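Local structure of Amuc_1102 (Akkermansia muciniphila, 7DSZ) at residues K49-A62 and V103-P117. The protein is of unconfirmed function but adopts an immunoglobulin-like fold related to archaeal type IV pilus proteins and may have a pilus-related role. Sequence-based numbering, arbitrary orientation. Where two conformers were deposited one is given.
Sequences KKWADFEIPFKVEA and VPVGENTYASVYLSP
From Ala52 to Phe58 the strand 50-62 pairs antiparallel with Leu115 to Thr109, eight backbone hydrogen bonds joining the hydrogen-bonded pairs, in one three-stranded sheet of the immunoglobulin-like fold; 50-62 is its middle strand. Past the ladder, Gly106 N still reaches Val60 O at 2.7 Å. Phe54, Ala111, Val113 and Leu115 touch strands 70-83 and 91-104, with Ala52 and Ile56 on the same face. Here the Phe58 ring, swung between its own backbone N and carbonyl carbon (chi1 74°), takes Thr109 CG2 over one face, 3.7 Å from its centroid, while Val103 CG1 sits at its edge. On the other face Asp53 OD1 lies 2.5 Å from Glu55 OE2, so one acid is probably protonated; Asp53 OD2 salt-bridges Arg31, Glu55 OE1 Arg192, and OE2 hydrogen-bonds Tyr193 OH. Tyr114 runs alongside Asp53, and its OH shares a 2.8 Å hydrogen bond with Ser112 OG. At the far end Pro117 CD lies over Trp51's five-membered ring, 3.4 Å from its centroid, and Ser116 CA over the six-membered one. An alanine here would probably strip both of the indole face, opening a gap beside the helix start, where Ser116 OG caps Ser119 N and bonds Glu195 of the second subunit.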
# COMPACT_ATOMS: atom_id res chain seq x y z
N LYS C 49 15.82 -9.95 -8.08
CA LYS C 49 16.15 -11.25 -7.52
C LYS C 49 14.90 -12.12 -7.48
O LYS C 49 13.79 -11.69 -7.82
CB LYS C 49 16.77 -11.09 -6.13
CG LYS C 49 18.12 -10.39 -6.12
CD LYS C 49 18.77 -10.50 -4.75
CE LYS C 49 20.07 -9.69 -4.68
NZ LYS C 49 21.09 -10.15 -5.67
N LYS C 50 15.07 -13.36 -7.02
CA LYS C 50 13.98 -14.32 -7.02
C LYS C 50 13.19 -14.30 -5.72
O LYS C 50 13.74 -14.45 -4.62
CB LYS C 50 14.51 -15.73 -7.30
CG LYS C 50 14.88 -15.94 -8.77
CD LYS C 50 15.21 -17.42 -9.01
CE LYS C 50 15.76 -17.68 -10.41
NZ LYS C 50 14.73 -17.50 -11.47
N TRP C 51 11.88 -14.12 -5.87
CA TRP C 51 10.92 -14.19 -4.80
C TRP C 51 10.39 -15.61 -4.66
O TRP C 51 10.30 -16.35 -5.63
CB TRP C 51 9.75 -13.25 -5.11
CG TRP C 51 10.08 -11.81 -5.00
CD1 TRP C 51 10.98 -11.09 -5.76
CD2 TRP C 51 9.50 -10.90 -4.08
NE1 TRP C 51 11.01 -9.78 -5.32
CE2 TRP C 51 10.10 -9.64 -4.30
CE3 TRP C 51 8.55 -11.03 -3.06
CZ2 TRP C 51 9.77 -8.52 -3.55
CZ3 TRP C 51 8.22 -9.91 -2.32
CH2 TRP C 51 8.83 -8.68 -2.57
N ALA C 52 10.01 -15.98 -3.43
CA ALA C 52 9.25 -17.21 -3.22
C ALA C 52 7.77 -16.91 -3.47
O ALA C 52 7.18 -16.05 -2.81
CB ALA C 52 9.44 -17.74 -1.80
N ASP C 53 7.18 -17.61 -4.44
CA ASP C 53 5.78 -17.40 -4.80
C ASP C 53 5.06 -18.72 -4.54
O ASP C 53 5.25 -19.69 -5.28
CB ASP C 53 5.69 -16.98 -6.27
CG ASP C 53 4.26 -16.94 -6.81
OD1 ASP C 53 3.28 -17.08 -6.05
OD2 ASP C 53 4.15 -16.72 -8.03
N PHE C 54 4.25 -18.75 -3.47
CA PHE C 54 3.50 -19.94 -3.10
C PHE C 54 2.14 -19.85 -3.78
O PHE C 54 1.40 -18.89 -3.55
CB PHE C 54 3.32 -20.04 -1.58
CG PHE C 54 4.61 -20.23 -0.82
CD1 PHE C 54 5.08 -21.52 -0.54
CD2 PHE C 54 5.33 -19.14 -0.36
CE1 PHE C 54 6.28 -21.70 0.19
CE2 PHE C 54 6.52 -19.31 0.35
CZ PHE C 54 6.98 -20.60 0.63
N GLU C 55 1.80 -20.85 -4.60
CA GLU C 55 0.59 -20.81 -5.42
C GLU C 55 -0.28 -22.01 -5.09
O GLU C 55 0.22 -23.13 -5.02
CB GLU C 55 0.95 -20.88 -6.91
CG GLU C 55 1.81 -19.72 -7.40
CD GLU C 55 0.94 -18.58 -7.84
OE1 GLU C 55 -0.05 -18.85 -8.57
OE2 GLU C 55 1.23 -17.42 -7.46
N ILE C 56 -1.59 -21.79 -4.90
CA ILE C 56 -2.53 -22.89 -4.74
C ILE C 56 -3.72 -22.73 -5.67
O ILE C 56 -4.45 -21.73 -5.58
CB ILE C 56 -2.98 -23.09 -3.28
CG1 ILE C 56 -3.89 -24.32 -3.16
CG2 ILE C 56 -3.63 -21.83 -2.67
CD1 ILE C 56 -3.95 -24.87 -1.71
N PRO C 57 -3.94 -23.65 -6.60
CA PRO C 57 -5.15 -23.60 -7.43
C PRO C 57 -6.38 -23.94 -6.62
O PRO C 57 -6.33 -24.77 -5.71
CB PRO C 57 -4.92 -24.68 -8.49
CG PRO C 57 -3.51 -25.15 -8.34
CD PRO C 57 -3.11 -24.83 -6.90
N PHE C 58 -7.50 -23.31 -6.98
CA PHE C 58 -8.76 -23.68 -6.34
C PHE C 58 -9.94 -23.33 -7.23
O PHE C 58 -9.82 -22.55 -8.18
CB PHE C 58 -8.90 -23.02 -4.96
CG PHE C 58 -9.21 -21.55 -4.98
CD1 PHE C 58 -8.19 -20.61 -5.04
CD2 PHE C 58 -10.51 -21.10 -4.87
CE1 PHE C 58 -8.47 -19.25 -5.01
CE2 PHE C 58 -10.80 -19.74 -4.83
CZ PHE C 58 -9.78 -18.82 -4.91
N LYS C 59 -11.08 -23.94 -6.92
CA LYS C 59 -12.34 -23.67 -7.59
C LYS C 59 -13.44 -23.67 -6.54
O LYS C 59 -13.38 -24.44 -5.58
CB LYS C 59 -12.63 -24.71 -8.69
CG LYS C 59 -13.97 -24.51 -9.40
CD LYS C 59 -14.24 -25.63 -10.40
CE LYS C 59 -13.70 -25.28 -11.76
NZ LYS C 59 -14.24 -26.20 -12.83
N VAL C 60 -14.43 -22.80 -6.71
CA VAL C 60 -15.53 -22.63 -5.77
C VAL C 60 -16.82 -23.15 -6.39
O VAL C 60 -17.07 -22.94 -7.58
CB VAL C 60 -15.72 -21.15 -5.38
CG1 VAL C 60 -16.78 -21.00 -4.29
CG2 VAL C 60 -14.40 -20.54 -4.95
N GLU C 61 -17.66 -23.78 -5.57
CA GLU C 61 -19.04 -24.07 -5.97
C GLU C 61 -19.95 -23.66 -4.81
O GLU C 61 -19.49 -23.46 -3.69
CB GLU C 61 -19.25 -25.55 -6.33
CG GLU C 61 -18.37 -26.08 -7.49
CD GLU C 61 -18.76 -25.54 -8.86
OE1 GLU C 61 -19.80 -24.85 -8.97
OE2 GLU C 61 -18.02 -25.82 -9.84
N ALA C 62 -21.25 -23.54 -5.09
CA ALA C 62 -22.13 -23.02 -4.05
C ALA C 62 -23.54 -23.61 -4.19
O ALA C 62 -23.96 -24.03 -5.27
CB ALA C 62 -22.22 -21.49 -4.10
N VAL C 103 -15.17 -13.49 -5.50
CA VAL C 103 -14.59 -14.77 -5.89
C VAL C 103 -15.59 -15.44 -6.83
O VAL C 103 -16.75 -15.66 -6.43
CB VAL C 103 -14.28 -15.64 -4.67
CG1 VAL C 103 -13.61 -16.93 -5.12
CG2 VAL C 103 -13.34 -14.88 -3.72
N PRO C 104 -15.21 -15.71 -8.08
CA PRO C 104 -16.16 -16.30 -9.03
C PRO C 104 -16.44 -17.74 -8.65
O PRO C 104 -15.61 -18.42 -8.05
CB PRO C 104 -15.41 -16.22 -10.37
CG PRO C 104 -13.98 -16.32 -9.99
CD PRO C 104 -13.86 -15.58 -8.65
N VAL C 105 -17.65 -18.19 -8.99
CA VAL C 105 -18.08 -19.56 -8.74
C VAL C 105 -17.95 -20.34 -10.04
O VAL C 105 -18.24 -19.82 -11.13
CB VAL C 105 -19.53 -19.58 -8.21
CG1 VAL C 105 -20.01 -21.00 -7.99
CG2 VAL C 105 -19.64 -18.79 -6.91
N GLY C 106 -17.47 -21.59 -9.94
CA GLY C 106 -17.37 -22.44 -11.12
C GLY C 106 -16.19 -22.16 -12.02
O GLY C 106 -16.20 -22.56 -13.18
N GLU C 107 -15.15 -21.51 -11.51
CA GLU C 107 -14.04 -21.04 -12.33
C GLU C 107 -12.72 -21.37 -11.66
O GLU C 107 -12.53 -21.07 -10.48
CB GLU C 107 -14.18 -19.54 -12.56
CG GLU C 107 -13.20 -18.92 -13.50
CD GLU C 107 -13.56 -17.47 -13.79
OE1 GLU C 107 -14.76 -17.20 -14.03
OE2 GLU C 107 -12.65 -16.61 -13.76
N ASN C 108 -11.80 -22.00 -12.40
CA ASN C 108 -10.49 -22.27 -11.84
C ASN C 108 -9.76 -20.96 -11.62
O ASN C 108 -9.74 -20.09 -12.50
CB ASN C 108 -9.68 -23.18 -12.76
CG ASN C 108 -10.28 -24.56 -12.87
OD1 ASN C 108 -10.33 -25.30 -11.89
ND2 ASN C 108 -10.74 -24.91 -14.06
N THR C 109 -9.18 -20.80 -10.44
CA THR C 109 -8.42 -19.59 -10.13
C THR C 109 -7.31 -19.98 -9.16
O THR C 109 -7.02 -21.16 -8.96
CB THR C 109 -9.37 -18.49 -9.62
OG1 THR C 109 -8.64 -17.28 -9.40
CG2 THR C 109 -10.07 -18.92 -8.34
N TYR C 110 -6.64 -18.98 -8.59
CA TYR C 110 -5.47 -19.22 -7.75
C TYR C 110 -5.47 -18.29 -6.56
O TYR C 110 -5.94 -17.16 -6.64
CB TYR C 110 -4.15 -18.98 -8.50
CG TYR C 110 -3.55 -20.19 -9.16
CD1 TYR C 110 -2.63 -20.99 -8.48
CD2 TYR C 110 -3.86 -20.52 -10.48
CE1 TYR C 110 -2.05 -22.10 -9.08
CE2 TYR C 110 -3.28 -21.63 -11.09
CZ TYR C 110 -2.38 -22.41 -10.39
OH TYR C 110 -1.78 -23.50 -10.98
N ALA C 111 -4.88 -18.77 -5.46
CA ALA C 111 -4.50 -17.94 -4.33
C ALA C 111 -2.97 -17.99 -4.18
O ALA C 111 -2.32 -18.92 -4.66
CB ALA C 111 -5.18 -18.40 -3.03
N SER C 112 -2.40 -16.98 -3.52
CA SER C 112 -0.94 -16.96 -3.42
C SER C 112 -0.49 -16.16 -2.20
O SER C 112 -1.23 -15.33 -1.66
CB SER C 112 -0.29 -16.40 -4.69
OG SER C 112 -0.66 -15.03 -4.91
N VAL C 113 0.74 -16.45 -1.77
CA VAL C 113 1.46 -15.63 -0.79
C VAL C 113 2.93 -15.70 -1.14
O VAL C 113 3.38 -16.57 -1.89
CB VAL C 113 1.28 -16.07 0.68
CG1 VAL C 113 -0.05 -15.59 1.21
CG2 VAL C 113 1.45 -17.58 0.82
N TYR C 114 3.71 -14.75 -0.61
CA TYR C 114 5.08 -14.55 -1.08
C TYR C 114 6.04 -14.33 0.08
O TYR C 114 5.67 -13.77 1.11
CB TYR C 114 5.18 -13.32 -2.02
CG TYR C 114 4.19 -13.39 -3.17
CD1 TYR C 114 2.84 -13.16 -2.97
CD2 TYR C 114 4.62 -13.73 -4.46
CE1 TYR C 114 1.92 -13.26 -3.99
CE2 TYR C 114 3.70 -13.82 -5.52
CZ TYR C 114 2.35 -13.59 -5.27
OH TYR C 114 1.42 -13.68 -6.30
N LEU C 115 7.30 -14.73 -0.14
CA LEU C 115 8.41 -14.30 0.70
C LEU C 115 9.40 -13.51 -0.15
O LEU C 115 9.67 -13.86 -1.30
CB LEU C 115 9.11 -15.50 1.36
CG LEU C 115 8.37 -16.18 2.51
CD1 LEU C 115 9.12 -17.48 2.90
CD2 LEU C 115 8.17 -15.24 3.75
N SER C 116 9.94 -12.43 0.42
CA SER C 116 10.86 -11.57 -0.30
C SER C 116 12.19 -12.28 -0.55
O SER C 116 12.51 -13.28 0.10
CB SER C 116 11.13 -10.30 0.51
OG SER C 116 11.88 -10.65 1.67
N PRO C 117 13.00 -11.76 -1.48
CA PRO C 117 14.35 -12.33 -1.66
C PRO C 117 15.17 -12.32 -0.38
O PRO C 117 15.91 -13.28 -0.12
CB PRO C 117 14.96 -11.46 -2.75
CG PRO C 117 13.77 -10.96 -3.54
CD PRO C 117 12.71 -10.72 -2.49
O HOH W 1 -12.81 -23.92 -14.90
O HOH W 2 -16.74 -25.34 -13.87
O HOH W 3 -12.08 -27.57 -14.93
O HOH W 4 -14.48 -20.80 -8.68